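Local atomic coordinates of DNA mismatch repair protein MutS (Thermus aquaticus, PDB entry 1EWQ), a protein that binds mismatched DNA, probably carrying out the recognition step of mismatch repair, and has a weak ATPase activity. Residues P406-L411 / A493-R498; E424-E429 / P436-G441; E451-Y456 / K471-Y476. All coordinates share one frame; numbering follows the deposited sequence.

Contact 1 (P406-L411 / A493-R498); sequences PDLDAL and ALIRRR
L408 faces R498, and L411 faces I495, where helix segments 406-411 and 493-498 run antiparallel, their axes 9.5 Å apart at closest and 159° between their directions. This is a two-helix pairing in which helix 406-433 leads away along the chain and helix 479-511 comes back, the paired long helices of the MutS lever region that carry the DNA-gripping clamp. Leucine and isoleucine side chains fill the middle. L411 points at the partner helix and spreads its two methyls. CD2 packs against CB and CD1 of L494, at 3.7 Å from CD1, with the two side chains crossing at about a right angle, while CD1 rests on the backbone O of L494 and on CB of R498. Nearer the backbone of the same leucine, CB lies 3.6 Å from I495 CG1, and I495 CD1 reaches over to the carbonyl of L411. L408 meets I495 methyl to methyl, CD1 to CG2 at 3.8 Å, again nearly perpendicular.

At the end near P406 the contact passes to the aliphatic part of R498. Its CG, anti to the backbone N (chi1 163°), lies 3.5 Å from CB of L408; beyond it the chain bends at chi2 and chi3. The guanidinium finds its partners beyond the two segments, in salt bridges to D405, E501 and E505. Toward D407 there is only proximity of opposite charges, OD2 standing 4.3 Å from R498 NE with no N-H pointing at it; the touching is done by carbon, D407 CB lying 3.2 Å from R498 CD.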
loop_
_atom_site.group_PDB
_atom_site.type_symbol
_atom_site.label_atom_id
_atom_site.label_comp_id
_atom_site.label_asym_id
_atom_site.label_seq_id
_atom_site.Cartn_x
_atom_site.Cartn_y
_atom_site.Cartn_z
ATOM N N PRO C 406 -49.293 -16.270 -15.730
ATOM C CA PRO C 406 -50.371 -15.739 -16.576
ATOM C C PRO C 406 -50.647 -14.244 -16.437
ATOM O O PRO C 406 -50.861 -13.559 -17.435
ATOM C CB PRO C 406 -51.572 -16.614 -16.205
ATOM C CG PRO C 406 -51.265 -17.052 -14.801
ATOM C CD PRO C 406 -49.790 -17.334 -14.839
ATOM N N ASP C 407 -50.642 -13.739 -15.209
ATOM C CA ASP C 407 -50.872 -12.315 -14.958
ATOM C C ASP C 407 -49.835 -11.527 -15.768
ATOM O O ASP C 407 -50.180 -10.604 -16.520
ATOM C CB ASP C 407 -50.700 -12.020 -13.462
ATOM C CG ASP C 407 -51.181 -10.622 -13.065
ATOM O OD1 ASP C 407 -50.937 -9.657 -13.825
ATOM O OD2 ASP C 407 -51.790 -10.492 -11.976
ATOM N N LEU C 408 -48.567 -11.914 -15.614
ATOM C CA LEU C 408 -47.442 -11.283 -16.313
ATOM C C LEU C 408 -47.532 -11.419 -17.835
ATOM O O LEU C 408 -47.315 -10.450 -18.567
ATOM C CB LEU C 408 -46.117 -11.882 -15.817
ATOM C CG LEU C 408 -44.793 -11.413 -16.438
ATOM C CD1 LEU C 408 -44.653 -9.895 -16.327
ATOM C CD2 LEU C 408 -43.632 -12.109 -15.720
ATOM N N ASP C 409 -47.847 -12.618 -18.316
ATOM C CA ASP C 409 -47.961 -12.831 -19.756
ATOM C C ASP C 409 -49.100 -12.001 -20.351
ATOM O O ASP C 409 -48.991 -11.485 -21.463
ATOM C CB ASP C 409 -48.172 -14.312 -20.053
ATOM C CG ASP C 409 -46.934 -15.132 -19.770
ATOM O OD1 ASP C 409 -45.874 -14.808 -20.333
ATOM O OD2 ASP C 409 -47.012 -16.093 -18.991
ATOM N N ALA C 410 -50.195 -11.874 -19.609
ATOM C CA ALA C 410 -51.320 -11.081 -20.081
ATOM C C ALA C 410 -50.801 -9.655 -20.222
ATOM O O ALA C 410 -51.077 -8.977 -21.207
ATOM C CB ALA C 410 -52.471 -11.127 -19.068
ATOM N N LEU C 411 -50.030 -9.225 -19.225
ATOM C CA LEU C 411 -49.465 -7.886 -19.205
ATOM C C LEU C 411 -48.480 -7.639 -20.345
ATOM O O LEU C 411 -48.511 -6.579 -20.973
ATOM C CB LEU C 411 -48.787 -7.623 -17.858
ATOM C CG LEU C 411 -49.700 -7.516 -16.631
ATOM C CD1 LEU C 411 -48.856 -7.459 -15.368
ATOM C CD2 LEU C 411 -50.575 -6.270 -16.739
ATOM N N ALA C 493 -45.742 -0.216 -16.017
ATOM C CA ALA C 493 -45.748 -0.089 -14.563
ATOM C C ALA C 493 -46.303 -1.356 -13.904
ATOM O O ALA C 493 -45.801 -1.801 -12.868
ATOM C CB ALA C 493 -46.569 1.117 -14.150
ATOM N N LEU C 494 -47.338 -1.937 -14.504
ATOM C CA LEU C 494 -47.931 -3.150 -13.963
ATOM C C LEU C 494 -46.986 -4.323 -14.134
ATOM O O LEU C 494 -46.922 -5.206 -13.279
ATOM C CB LEU C 494 -49.260 -3.471 -14.652
ATOM C CG LEU C 494 -50.505 -2.726 -14.169
ATOM C CD1 LEU C 494 -51.732 -3.356 -14.812
ATOM C CD2 LEU C 494 -50.616 -2.806 -12.647
ATOM N N ILE C 495 -46.259 -4.335 -15.245
ATOM C CA ILE C 495 -45.320 -5.415 -15.510
ATOM C C ILE C 495 -44.192 -5.443 -14.472
ATOM O O ILE C 495 -43.848 -6.509 -13.961
ATOM C CB ILE C 495 -44.739 -5.296 -16.925
ATOM C CG1 ILE C 495 -45.846 -5.558 -17.953
ATOM C CG2 ILE C 495 -43.596 -6.284 -17.106
ATOM C CD1 ILE C 495 -45.426 -5.335 -19.392
ATOM N N ARG C 496 -43.625 -4.284 -14.144
ATOM C CA ARG C 496 -42.559 -4.247 -13.144
ATOM C C ARG C 496 -43.073 -4.804 -11.821
ATOM O O ARG C 496 -42.362 -5.532 -11.135
ATOM C CB ARG C 496 -42.045 -2.824 -12.914
ATOM C CG ARG C 496 -41.216 -2.252 -14.047
ATOM C CD ARG C 496 -40.619 -0.905 -13.647
ATOM N NE ARG C 496 -40.731 0.079 -14.720
ATOM C CZ ARG C 496 -41.838 0.758 -15.007
ATOM N NH1 ARG C 496 -42.940 0.571 -14.298
ATOM N NH2 ARG C 496 -41.842 1.622 -16.009
ATOM N N ARG C 497 -44.310 -4.457 -11.471
ATOM C CA ARG C 497 -44.912 -4.930 -10.230
ATOM C C ARG C 497 -45.048 -6.443 -10.204
ATOM O O ARG C 497 -44.429 -7.116 -9.380
ATOM C CB ARG C 497 -46.302 -4.322 -10.011
ATOM C CG ARG C 497 -46.925 -4.831 -8.713
ATOM C CD ARG C 497 -48.300 -4.277 -8.405
ATOM N NE ARG C 497 -48.678 -4.634 -7.037
ATOM C CZ ARG C 497 -49.819 -4.285 -6.448
ATOM N NH1 ARG C 497 -50.715 -3.565 -7.110
ATOM N NH2 ARG C 497 -50.059 -4.639 -5.188
ATOM N N ARG C 498 -45.879 -6.968 -11.098
ATOM C CA ARG C 498 -46.112 -8.404 -11.186
ATOM C C ARG C 498 -44.813 -9.198 -11.272
ATOM O O ARG C 498 -44.671 -10.234 -10.629
ATOM C CB ARG C 498 -46.985 -8.722 -12.406
ATOM C CG ARG C 498 -46.973 -10.188 -12.844
ATOM C CD ARG C 498 -47.952 -11.065 -12.063
ATOM N NE ARG C 498 -47.730 -11.075 -10.622
ATOM C CZ ARG C 498 -47.843 -12.158 -9.857
ATOM N NH1 ARG C 498 -48.172 -13.322 -10.390
ATOM N NH2 ARG C 498 -47.633 -12.074 -8.553
#

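Contact 2 (E424-E429 / P436-G441); sequences ELEERE and PTLKVG
OE2 of E426 accepts the backbone N-H of V440 at 2.8 Å through its anti lone pair, in a fairly straight bond (160°). The glutamate gets there fully stretched: CG is anti to the backbone N (chi1 -173°) and CD continues the line (chi2 -177°), carrying the carboxylate from the helix across to the strand backbone. The first carbons of K439, CB and CG, each come within 3.3 Å of the same OE2, though CB points away from the helix overall. The other oxygen, OE1, is held by a salt bridge to R430 one turn on.

Carbon contacts flank this bond. V440 turns CG2 onto the helix, 3.4 Å from CB of E426 and equally close to its CA. L438 pushes CD1 against CB of E429, at 3.8 Å, and sets CD2 near the O of E426. The chain of E429 bends at chi2, away from the strand; OE1 bonds to the hydroxyl of Y464, and R428 grips OE2 side-on with NE and NH2. L438 and V440 also touch L450 of the adjoining strand. The arrangement is a helix packed antiparallel on the strand that follows it after a short turn: helix 406-433 against 439-443, an outer strand of the four-stranded antiparallel clamp sheet.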
loop_
_atom_site.group_PDB
_atom_site.type_symbol
_atom_site.label_atom_id
_atom_site.label_comp_id
_atom_site.label_asym_id
_atom_site.label_seq_id
_atom_site.Cartn_x
_atom_site.Cartn_y
_atom_site.Cartn_z
ATOM N N GLU C 424 -47.398 0.798 -36.627
ATOM C CA GLU C 424 -48.430 0.877 -37.654
ATOM C C GLU C 424 -48.777 2.333 -37.929
ATOM O O GLU C 424 -49.057 2.707 -39.065
ATOM C CB GLU C 424 -49.685 0.133 -37.199
ATOM C CG GLU C 424 -49.575 -1.380 -37.283
ATOM C CD GLU C 424 -50.479 -2.087 -36.290
ATOM O OE1 GLU C 424 -51.582 -1.565 -35.998
ATOM O OE2 GLU C 424 -50.088 -3.173 -35.805
ATOM N N LEU C 425 -48.762 3.153 -36.884
ATOM C CA LEU C 425 -49.076 4.562 -37.034
ATOM C C LEU C 425 -48.081 5.227 -37.988
ATOM O O LEU C 425 -48.471 6.000 -38.858
ATOM C CB LEU C 425 -49.035 5.261 -35.675
ATOM C CG LEU C 425 -49.573 6.690 -35.643
ATOM C CD1 LEU C 425 -51.075 6.646 -35.875
ATOM C CD2 LEU C 425 -49.250 7.356 -34.307
ATOM N N GLU C 426 -46.797 4.922 -37.827
ATOM C CA GLU C 426 -45.772 5.510 -38.683
ATOM C C GLU C 426 -46.078 5.236 -40.146
ATOM O O GLU C 426 -45.879 6.097 -41.001
ATOM C CB GLU C 426 -44.384 4.947 -38.355
ATOM C CG GLU C 426 -43.269 5.665 -39.108
ATOM C CD GLU C 426 -41.895 5.086 -38.849
ATOM O OE1 GLU C 426 -41.572 4.028 -39.427
ATOM O OE2 GLU C 426 -41.139 5.689 -38.060
ATOM N N GLU C 427 -46.567 4.031 -40.422
ATOM C CA GLU C 427 -46.888 3.627 -41.782
ATOM C C GLU C 427 -48.178 4.270 -42.292
ATOM O O GLU C 427 -48.270 4.643 -43.459
ATOM C CB GLU C 427 -46.986 2.104 -41.865
ATOM C CG GLU C 427 -46.930 1.598 -43.285
ATOM C CD GLU C 427 -45.787 2.229 -44.073
ATOM O OE1 GLU C 427 -44.605 1.960 -43.743
ATOM O OE2 GLU C 427 -46.074 3.006 -45.014
ATOM N N ARG C 428 -49.166 4.408 -41.415
ATOM C CA ARG C 428 -50.424 5.034 -41.796
ATOM C C ARG C 428 -50.170 6.493 -42.189
ATOM O O ARG C 428 -50.604 6.948 -43.254
ATOM C CB ARG C 428 -51.419 5.007 -40.635
ATOM C CG ARG C 428 -52.801 5.528 -41.016
ATOM C CD ARG C 428 -53.695 5.747 -39.806
ATOM N NE ARG C 428 -53.328 6.957 -39.075
ATOM C CZ ARG C 428 -53.886 7.339 -37.928
ATOM N NH1 ARG C 428 -54.841 6.600 -37.375
ATOM N NH2 ARG C 428 -53.485 8.460 -37.332
ATOM N N GLU C 429 -49.458 7.216 -41.329
ATOM C CA GLU C 429 -49.174 8.621 -41.576
ATOM C C GLU C 429 -48.263 8.911 -42.771
ATOM O O GLU C 429 -48.412 9.951 -43.410
ATOM C CB GLU C 429 -48.621 9.273 -40.311
ATOM C CG GLU C 429 -49.681 9.460 -39.237
ATOM C CD GLU C 429 -50.898 10.214 -39.751
ATOM O OE1 GLU C 429 -50.767 11.401 -40.112
ATOM O OE2 GLU C 429 -51.991 9.616 -39.799
ATOM N N PRO C 436 -42.506 10.391 -47.136
ATOM C CA PRO C 436 -41.772 9.127 -47.017
ATOM C C PRO C 436 -40.878 8.951 -45.792
ATOM O O PRO C 436 -40.871 7.883 -45.187
ATOM C CB PRO C 436 -40.994 9.056 -48.334
ATOM C CG PRO C 436 -40.760 10.498 -48.657
ATOM C CD PRO C 436 -42.115 11.096 -48.369
ATOM N N THR C 437 -40.131 9.988 -45.420
ATOM C CA THR C 437 -39.241 9.884 -44.268
ATOM C C THR C 437 -39.886 10.170 -42.910
ATOM O O THR C 437 -39.187 10.268 -41.903
ATOM C CB THR C 437 -38.023 10.806 -44.431
ATOM O OG1 THR C 437 -38.465 12.139 -44.718
ATOM C CG2 THR C 437 -37.130 10.308 -45.558
ATOM N N LEU C 438 -41.209 10.306 -42.870
ATOM C CA LEU C 438 -41.895 10.563 -41.601
ATOM C C LEU C 438 -41.587 9.413 -40.650
ATOM O O LEU C 438 -41.444 8.266 -41.072
ATOM C CB LEU C 438 -43.409 10.676 -41.811
ATOM C CG LEU C 438 -44.298 10.885 -40.577
ATOM C CD1 LEU C 438 -45.631 11.461 -41.006
ATOM C CD2 LEU C 438 -44.494 9.566 -39.824
ATOM N N LYS C 439 -41.479 9.719 -39.366
ATOM C CA LYS C 439 -41.177 8.684 -38.397
ATOM C C LYS C 439 -41.897 8.820 -37.076
ATOM O O LYS C 439 -42.269 9.913 -36.667
ATOM C CB LYS C 439 -39.660 8.628 -38.139
ATOM C CG LYS C 439 -38.898 7.835 -39.196
ATOM C CD LYS C 439 -37.412 7.698 -38.871
ATOM C CE LYS C 439 -36.695 9.033 -38.953
ATOM N NZ LYS C 439 -35.219 8.890 -38.752
ATOM N N VAL C 440 -42.111 7.680 -36.431
ATOM C CA VAL C 440 -42.712 7.641 -35.108
ATOM C C VAL C 440 -41.534 7.295 -34.204
ATOM O O VAL C 440 -40.952 6.218 -34.318
ATOM C CB VAL C 440 -43.784 6.540 -34.977
ATOM C CG1 VAL C 440 -44.080 6.286 -33.496
ATOM C CG2 VAL C 440 -45.060 6.965 -35.702
ATOM N N GLY C 441 -41.162 8.215 -33.327
ATOM C CA GLY C 441 -40.043 7.957 -32.446
ATOM C C GLY C 441 -40.447 8.092 -31.001
ATOM O O GLY C 441 -41.628 8.295 -30.688
#

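Contact 3 (E451-Y456 / K471-Y476); sequences EVTRPY and KDRQRY. With nucleotides of chain A.
E451 and R475 lie side by side on one face of an antiparallel strand pair, and here the contact is tightest. Both R475 NE and NH2 close on the single oxygen E451 OE2, NH2 at 2.7 Å, with carboxylate and guanidinium nearly coplanar (17°). The same oxygen also forms a salt bridge with R473, whose NH1 lies 3.3 Å away without a directed N-H, and its charge would partly offset those of both arginines. R475, gripped by E451, turns NH1 and NH2 to OP1 and OP2 of DT19 of chain A, NH2 serving both partners; R473 NH2 reaches OP2 of DC20 of chain A at 2.8 Å. The backbone N-H of K471 binds OP1 of that phosphate.

Between the strands V452 and Q474 form a hydrogen-bonded pair, each N-H going to the other's O, with their side chains on the face away from E451. There the packing is looser, V452 CB standing 4.3 Å from CE1 at the edge of the Y476 ring. The far end is partly exposed, near R465 and F446 of the second subunit: bent at chi3 (-70°), R454 gives NE to D472 OD1 at 2.9 Å, along a nearly straight line, and NH2 to the carbonyl of K471. Strands 449-453 and 473-477 are the central pair of the four-stranded clamp sheet, between 439-443 and 465-469, and helix 479-511 follows directly after.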
loop_
_atom_site.group_PDB
_atom_site.type_symbol
_atom_site.label_atom_id
_atom_site.label_comp_id
_atom_site.label_asym_id
_atom_site.label_seq_id
_atom_site.Cartn_x
_atom_site.Cartn_y
_atom_site.Cartn_z
ATOM N N GLU C 451 -42.329 12.472 -36.385
ATOM C CA GLU C 451 -41.201 13.317 -36.753
ATOM C C GLU C 451 -41.119 13.557 -38.260
ATOM O O GLU C 451 -41.156 12.618 -39.053
ATOM C CB GLU C 451 -39.901 12.671 -36.257
ATOM C CG GLU C 451 -38.642 13.501 -36.463
ATOM C CD GLU C 451 -37.376 12.740 -36.088
ATOM O OE1 GLU C 451 -36.875 11.954 -36.928
ATOM O OE2 GLU C 451 -36.889 12.911 -34.948
ATOM N N VAL C 452 -41.015 14.828 -38.637
ATOM C CA VAL C 452 -40.908 15.239 -40.037
ATOM C C VAL C 452 -39.705 16.167 -40.165
ATOM O O VAL C 452 -39.447 16.986 -39.282
ATOM C CB VAL C 452 -42.174 16.005 -40.506
ATOM C CG1 VAL C 452 -41.963 16.553 -41.911
ATOM C CG2 VAL C 452 -43.393 15.081 -40.490
ATOM N N THR C 453 -38.970 16.034 -41.261
ATOM C CA THR C 453 -37.799 16.874 -41.520
ATOM C C THR C 453 -38.198 18.196 -42.187
ATOM O O THR C 453 -39.263 18.299 -42.804
ATOM C CB THR C 453 -36.806 16.168 -42.448
ATOM O OG1 THR C 453 -37.444 15.902 -43.706
ATOM C CG2 THR C 453 -36.334 14.863 -41.827
ATOM N N ARG C 454 -37.315 19.186 -42.067
ATOM C CA ARG C 454 -37.514 20.520 -42.618
ATOM C C ARG C 454 -38.111 20.586 -44.022
ATOM O O ARG C 454 -39.052 21.341 -44.251
ATOM C CB ARG C 454 -36.190 21.302 -42.590
ATOM C CG ARG C 454 -36.314 22.764 -43.035
ATOM C CD ARG C 454 -34.997 23.506 -42.871
ATOM N NE ARG C 454 -34.657 23.721 -41.464
ATOM C CZ ARG C 454 -35.322 24.531 -40.646
ATOM N NH1 ARG C 454 -36.372 25.214 -41.084
ATOM N NH2 ARG C 454 -34.938 24.656 -39.384
ATOM N N PRO C 455 -37.587 19.792 -44.976
ATOM C CA PRO C 455 -38.118 19.814 -46.342
ATOM C C PRO C 455 -39.615 19.518 -46.464
ATOM O O PRO C 455 -40.218 19.766 -47.514
ATOM C CB PRO C 455 -37.258 18.774 -47.064
ATOM C CG PRO C 455 -35.954 18.866 -46.344
ATOM C CD PRO C 455 -36.405 18.916 -44.899
ATOM N N TYR C 456 -40.225 18.984 -45.413
ATOM C CA TYR C 456 -41.652 18.699 -45.486
ATOM C C TYR C 456 -42.496 19.489 -44.493
ATOM O O TYR C 456 -43.672 19.186 -44.324
ATOM C CB TYR C 456 -41.921 17.203 -45.298
ATOM C CG TYR C 456 -41.262 16.324 -46.338
ATOM C CD1 TYR C 456 -39.951 15.876 -46.172
ATOM C CD2 TYR C 456 -41.940 15.961 -47.503
ATOM C CE1 TYR C 456 -39.335 15.089 -47.142
ATOM C CE2 TYR C 456 -41.332 15.174 -48.482
ATOM C CZ TYR C 456 -40.033 14.745 -48.298
ATOM O OH TYR C 456 -39.417 13.994 -49.277
ATOM N N LYS C 471 -33.130 21.307 -34.541
ATOM C CA LYS C 471 -32.366 22.042 -35.529
ATOM C C LYS C 471 -33.005 21.981 -36.913
ATOM O O LYS C 471 -33.238 23.021 -37.533
ATOM C CB LYS C 471 -30.929 21.504 -35.584
ATOM C CG LYS C 471 -29.906 22.482 -36.147
ATOM C CD LYS C 471 -30.010 23.850 -35.470
ATOM C CE LYS C 471 -28.813 24.727 -35.817
ATOM N NZ LYS C 471 -28.545 24.753 -37.289
ATOM N N ASP C 472 -33.292 20.777 -37.399
ATOM C CA ASP C 472 -33.884 20.630 -38.726
ATOM C C ASP C 472 -34.962 19.557 -38.790
ATOM O O ASP C 472 -35.203 18.949 -39.836
ATOM C CB ASP C 472 -32.792 20.336 -39.750
ATOM C CG ASP C 472 -31.829 21.499 -39.915
ATOM O OD1 ASP C 472 -32.256 22.554 -40.444
ATOM O OD2 ASP C 472 -30.657 21.361 -39.508
ATOM N N ARG C 473 -35.600 19.335 -37.649
ATOM C CA ARG C 473 -36.675 18.368 -37.540
ATOM C C ARG C 473 -37.673 18.935 -36.565
ATOM O O ARG C 473 -37.330 19.765 -35.722
ATOM C CB ARG C 473 -36.160 17.019 -37.035
ATOM C CG ARG C 473 -35.345 16.243 -38.065
ATOM C CD ARG C 473 -34.708 15.035 -37.430
ATOM N NE ARG C 473 -33.767 15.423 -36.383
ATOM C CZ ARG C 473 -33.277 14.589 -35.469
ATOM N NH1 ARG C 473 -33.641 13.308 -35.462
ATOM N NH2 ARG C 473 -32.416 15.038 -34.560
ATOM N N GLN C 474 -38.914 18.493 -36.694
ATOM C CA GLN C 474 -39.980 18.942 -35.817
ATOM C C GLN C 474 -40.817 17.730 -35.460
ATOM O O GLN C 474 -41.080 16.869 -36.307
ATOM C CB GLN C 474 -40.845 19.990 -36.521
ATOM C CG GLN C 474 -42.068 20.448 -35.730
ATOM C CD GLN C 474 -41.723 21.199 -34.449
ATOM O OE1 GLN C 474 -40.883 22.104 -34.448
ATOM N NE2 GLN C 474 -42.388 20.837 -33.353
ATOM N N ARG C 475 -41.223 17.662 -34.197
ATOM C CA ARG C 475 -42.029 16.554 -33.734
ATOM C C ARG C 475 -43.409 17.025 -33.294
ATOM O O ARG C 475 -43.568 18.101 -32.705
ATOM C CB ARG C 475 -41.287 15.821 -32.612
ATOM C CG ARG C 475 -39.992 15.204 -33.118
ATOM C CD ARG C 475 -39.039 14.796 -32.013
ATOM N NE ARG C 475 -37.843 14.181 -32.581
ATOM C CZ ARG C 475 -36.726 13.931 -31.902
ATOM N NH1 ARG C 475 -36.640 14.242 -30.617
ATOM N NH2 ARG C 475 -35.690 13.373 -32.518
ATOM N N TYR C 476 -44.410 16.209 -33.605
ATOM C CA TYR C 476 -45.788 16.535 -33.287
ATOM C C TYR C 476 -46.503 15.408 -32.568
ATOM O O TYR C 476 -45.932 14.357 -32.278
ATOM C CB TYR C 476 -46.575 16.855 -34.560
ATOM C CG TYR C 476 -45.858 17.750 -35.544
ATOM C CD1 TYR C 476 -44.857 17.241 -36.372
ATOM C CD2 TYR C 476 -46.196 19.100 -35.664
ATOM C CE1 TYR C 476 -44.208 18.046 -37.298
ATOM C CE2 TYR C 476 -45.555 19.921 -36.592
ATOM C CZ TYR C 476 -44.561 19.385 -37.405
ATOM O OH TYR C 476 -43.912 20.179 -38.322
ATOM P P DC A 20 -30.823 18.565 -33.074
ATOM O OP1 DC A 20 -31.545 19.840 -32.807
ATOM O OP2 DC A 20 -31.365 17.605 -34.068
ATOM O "O5'" DC A 20 -29.327 18.919 -33.480
ATOM C "C5'" DC A 20 -28.511 19.672 -32.589
ATOM C "C4'" DC A 20 -27.100 19.746 -33.115
ATOM O "O4'" DC A 20 -26.374 18.522 -32.831
ATOM C "C3'" DC A 20 -27.017 19.961 -34.626
ATOM O "O3'" DC A 20 -26.080 20.985 -34.911
ATOM C "C2'" DC A 20 -26.511 18.631 -35.161
ATOM C "C1'" DC A 20 -25.682 18.108 -33.999
ATOM N N1 DC A 20 -25.542 16.644 -33.947
ATOM C C2 DC A 20 -24.329 16.097 -33.494
ATOM O O2 DC A 20 -23.416 16.865 -33.149
ATOM N N3 DC A 20 -24.189 14.748 -33.442
ATOM C C4 DC A 20 -25.200 13.959 -33.816
ATOM N N4 DC A 20 -25.019 12.631 -33.755
ATOM C C5 DC A 20 -26.442 14.490 -34.276
ATOM C C6 DC A 20 -26.567 15.823 -34.328
ATOM P P DT A 19 -33.382 13.582 -29.576
ATOM O OP1 DT A 19 -34.578 14.362 -29.133
ATOM O OP2 DT A 19 -33.537 12.418 -30.487
ATOM O "O5'" DT A 19 -32.398 14.608 -30.268
ATOM C "C5'" DT A 19 -31.033 14.603 -29.925
ATOM C "C4'" DT A 19 -30.450 15.975 -30.124
ATOM O "O4'" DT A 19 -29.060 15.888 -29.765
ATOM C "C3'" DT A 19 -30.484 16.429 -31.577
ATOM O "O3'" DT A 19 -30.642 17.845 -31.645
ATOM C "C2'" DT A 19 -29.162 15.939 -32.135
ATOM C "C1'" DT A 19 -28.241 15.866 -30.921
ATOM N N1 DT A 19 -27.453 14.624 -30.850
ATOM C C2 DT A 19 -26.142 14.718 -30.468
ATOM O O2 DT A 19 -25.605 15.786 -30.206
ATOM N N3 DT A 19 -25.478 13.517 -30.402
ATOM C C4 DT A 19 -25.991 12.265 -30.679
ATOM O O4 DT A 19 -25.274 11.275 -30.575
ATOM C C5 DT A 19 -27.382 12.244 -31.082
ATOM C C7 DT A 19 -28.032 10.933 -31.397
ATOM C C6 DT A 19 -28.030 13.410 -31.150
ATOM P P DG A 21 -25.986 21.581 -36.393
ATOM O OP1 DG A 21 -26.167 23.045 -36.241
ATOM O OP2 DG A 21 -26.882 20.820 -37.301
ATOM O "O5'" DG A 21 -24.477 21.273 -36.792
ATOM C "C5'" DG A 21 -23.416 21.629 -35.905
ATOM C "C4'" DG A 21 -22.104 21.064 -36.396
ATOM O "O4'" DG A 21 -22.084 19.626 -36.211
ATOM C "C3'" DG A 21 -21.802 21.314 -37.875
ATOM O "O3'" DG A 21 -20.412 21.657 -38.020
ATOM C "C2'" DG A 21 -22.154 19.985 -38.532
ATOM C "C1'" DG A 21 -21.823 18.973 -37.444
ATOM N N9 DG A 21 -22.604 17.740 -37.456
ATOM C C8 DG A 21 -23.957 17.608 -37.658
ATOM N N7 DG A 21 -24.372 16.373 -37.559
ATOM C C5 DG A 21 -23.222 15.643 -37.285
ATOM C C6 DG A 21 -23.038 14.240 -37.070
ATOM O O6 DG A 21 -23.882 13.337 -37.080
ATOM N N1 DG A 21 -21.706 13.933 -36.827
ATOM C C2 DG A 21 -20.679 14.841 -36.800
ATOM N N2 DG A 21 -19.465 14.343 -36.552
ATOM N N3 DG A 21 -20.830 16.139 -37.002
ATOM C C4 DG A 21 -22.120 16.469 -37.233
HETATM O O HOH W 1 -34.624 10.864 -36.735
#

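In the fold
All three contacts lie within MutS domain III, on the same side of the chain's centre. Helix 406-433 carries one segment of contact 1 and, further along, one of contact 2; the chain then builds the antiparallel sheet holding contact 3 before helix 479-511 returns to complete contact 1. Contacts 2 and 3 therefore both fall between the two halves of contact 1. Their centres are about 13 Å apart and they meet through neighbouring strands, with K439 O probably bonded to E451 N. Contact 1 sits farther off, its centre about 29 Å from that of contact 2 and 36 Å from that of contact 3. The paired helices thus carry a sheet whose arginines bind backbone phosphates of the DNA in this complex.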